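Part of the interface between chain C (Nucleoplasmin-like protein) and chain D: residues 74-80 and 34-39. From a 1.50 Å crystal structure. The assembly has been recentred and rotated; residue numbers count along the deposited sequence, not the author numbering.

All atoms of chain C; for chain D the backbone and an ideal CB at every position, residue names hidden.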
# COMPACT_ATOMS: atom_id res chain seq x y z
N ALA C 74 -9.92 2.77 -5.00
CA ALA C 74 -8.72 2.49 -5.78
C ALA C 74 -8.04 1.20 -5.37
O ALA C 74 -8.26 0.69 -4.27
CB ALA C 74 -7.73 3.66 -5.62
N VAL C 75 -7.24 0.66 -6.28
CA VAL C 75 -6.44 -0.53 -6.02
C VAL C 75 -5.04 -0.20 -6.50
O VAL C 75 -4.85 0.69 -7.34
CB VAL C 75 -6.96 -1.81 -6.76
CG1 VAL C 75 -8.28 -2.26 -6.14
CG2 VAL C 75 -7.09 -1.57 -8.26
N ASN C 76 -4.06 -0.90 -5.96
CA ASN C 76 -2.66 -0.68 -6.31
C ASN C 76 -2.08 -2.03 -6.70
O ASN C 76 -1.38 -2.67 -5.91
CB ASN C 76 -1.92 -0.10 -5.10
CG ASN C 76 -2.45 1.26 -4.70
OD1 ASN C 76 -2.12 2.27 -5.31
ND2 ASN C 76 -3.30 1.29 -3.68
N PRO C 77 -2.35 -2.47 -7.93
CA PRO C 77 -1.86 -3.76 -8.42
C PRO C 77 -0.34 -3.96 -8.33
O PRO C 77 0.14 -5.01 -7.89
CB PRO C 77 -2.36 -3.80 -9.85
CG PRO C 77 -3.61 -2.93 -9.81
CD PRO C 77 -3.16 -1.78 -8.95
N ASP C 78 0.40 -2.93 -8.74
CA ASP C 78 1.86 -2.99 -8.75
C ASP C 78 2.29 -4.23 -9.53
O ASP C 78 3.20 -4.95 -9.12
CB ASP C 78 2.42 -3.03 -7.32
CG ASP C 78 3.92 -2.78 -7.28
OD1 ASP C 78 4.42 -2.16 -8.23
OD2 ASP C 78 4.58 -3.19 -6.29
N VAL C 79 1.62 -4.47 -10.65
CA VAL C 79 1.94 -5.61 -11.50
C VAL C 79 2.70 -5.11 -12.73
O VAL C 79 2.65 -3.93 -13.06
CB VAL C 79 0.66 -6.39 -11.94
CG1 VAL C 79 0.01 -7.06 -10.73
CG2 VAL C 79 -0.32 -5.45 -12.60
N GLU C 80 3.42 -6.01 -13.39
CA GLU C 80 4.17 -5.62 -14.56
C GLU C 80 4.02 -6.61 -15.69
O GLU C 80 3.81 -7.80 -15.47
CB GLU C 80 5.65 -5.45 -14.20
CG GLU C 80 6.25 -6.64 -13.52
CD GLU C 80 7.51 -6.29 -12.76
OE1 GLU C 80 7.45 -5.44 -11.83
OE2 GLU C 80 8.56 -6.87 -13.09
N UNK D 34 3.73 -12.60 -5.39
CA UNK D 34 2.30 -12.34 -5.36
C UNK D 34 2.07 -10.90 -4.92
O UNK D 34 2.31 -10.52 -3.77
CB UNK D 34 1.58 -13.32 -4.43
N UNK D 35 1.60 -10.09 -5.86
CA UNK D 35 1.37 -8.67 -5.62
C UNK D 35 -0.01 -8.26 -5.13
O UNK D 35 -0.14 -7.35 -4.32
CB UNK D 35 1.66 -7.91 -6.92
N UNK D 36 -1.04 -8.93 -5.64
CA UNK D 36 -2.41 -8.58 -5.26
C UNK D 36 -3.35 -9.77 -5.30
O UNK D 36 -3.21 -10.67 -6.12
CB UNK D 36 -2.94 -7.48 -6.18
N UNK D 37 -4.29 -9.79 -4.37
CA UNK D 37 -5.32 -10.82 -4.34
C UNK D 37 -6.58 -9.97 -4.26
O UNK D 37 -6.78 -9.21 -3.31
CB UNK D 37 -5.17 -11.82 -3.19
N UNK D 38 -7.41 -10.09 -5.29
CA UNK D 38 -8.60 -9.28 -5.45
C UNK D 38 -9.92 -10.04 -5.49
O UNK D 38 -10.03 -11.07 -6.15
CB UNK D 38 -8.47 -8.46 -6.74
N UNK D 39 -10.92 -9.50 -4.81
CA UNK D 39 -12.23 -10.13 -4.74
C UNK D 39 -13.10 -9.69 -5.91
O UNK D 39 -13.24 -8.49 -6.17
CB UNK D 39 -12.91 -9.80 -3.41

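Chain D runs through this contact as a β-strand, so alternate positions should face chain C, and the ideal CB atoms bear this out at 36 and 38; position 35 breaks the pattern by facing chain C as well.

At position 34 nothing of the chain C stretch lies within 5.5 Å of the ideal CB. This contact sets no requirement beyond compatibility with a strand, which β-branched residues meet well. The residue is Ile D34, which takes no part here.

Position 35 points toward chain C, its ideal CB 3.4 Å from Pro C77 O. Its psi of -37° is unusual for a strand and helps explain why two consecutive positions face the same partner. Beyond the CB lies the carboxylate of Asp C78, too far for a short side chain to reach but well placed for a long, positively charged one; lysine and arginine are the natural candidates, with glutamine a neutral alternative. The deposited residue is Lys D35. Two m rotamers at chi1 and chi2 turn the chain toward the aspartate, and t rotamers at chi3 and chi4 then extend it, so that Lys D35 NZ donates a hydrogen bond to Asp C78 OD2 at 3.1 Å, within a salt bridge. The aliphatic base is used too: Lys D35 CB lies 4.3 Å from Val C79 CG1.

Position 36 also points toward chain C, but its ideal CB is 4.3 Å from the nearest atom, Pro C77 O, leaving room for a side chain of some length. Ahead lie the apolar surfaces of Val C75 and Pro C77 and the backbone N of Asn C76, a donor. A methionine or leucine could use the former, whereas a glutamine or glutamate could also bring an acceptor near the latter. The residue is Gln D36, extended with chi1 and chi2 both t. Its OE1 packs 3.6 Å from Val C75 CB and accepts a hydrogen bond from a water at 2.7 Å; the same water accepts one from Asn C76 N at 2.8 Å. The amide thus meets the backbone through a bridging water, while Gln D36 NE2 is satisfied elsewhere in the structure.

Position 37 is out of reach, and this contact does not discriminate among residues there; it is Ile D37.

Position 38 points toward chain C, yet no atom comes within 5.5 Å of its ideal CB. Val C75 offers a methyl group farther off, so a medium or large apolar residue such as leucine, isoleucine or methionine would suit. Leu D38, with chi1 t and chi2 p, brings CD1 to 4.3 Å from Val C75 CG1, a modest apolar contact.

Position 39 is again out of reach, and Leu D39 makes no contact here.

Chain D (34-39) IKQILL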
# COMPACT_ATOMS: atom_id res chain seq x y z
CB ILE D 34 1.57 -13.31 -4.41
CG1 ILE D 34 1.76 -14.75 -4.90
CG2 ILE D 34 0.08 -12.96 -4.35
CD1 ILE D 34 1.35 -14.98 -6.35
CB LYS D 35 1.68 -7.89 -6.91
CG LYS D 35 3.15 -7.83 -7.28
CD LYS D 35 3.89 -6.99 -6.26
CE LYS D 35 5.35 -6.76 -6.65
NZ LYS D 35 6.00 -5.84 -5.68
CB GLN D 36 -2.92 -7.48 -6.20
CG GLN D 36 -4.37 -7.02 -5.97
CD GLN D 36 -4.83 -5.97 -6.98
OE1 GLN D 36 -4.99 -4.80 -6.64
NE2 GLN D 36 -5.03 -6.38 -8.23
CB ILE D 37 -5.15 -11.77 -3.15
CG1 ILE D 37 -3.79 -12.48 -3.26
CG2 ILE D 37 -6.26 -12.81 -3.16
CD1 ILE D 37 -3.48 -13.43 -2.13
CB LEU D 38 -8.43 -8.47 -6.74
CG LEU D 38 -9.53 -7.55 -7.28
CD1 LEU D 38 -9.66 -6.30 -6.42
CD2 LEU D 38 -9.16 -7.18 -8.72
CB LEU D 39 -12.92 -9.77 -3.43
CG LEU D 39 -14.25 -10.45 -3.15
CD1 LEU D 39 -14.02 -11.95 -2.98
CD2 LEU D 39 -14.87 -9.87 -1.88
O HOH W 1 -4.69 -3.23 -4.51
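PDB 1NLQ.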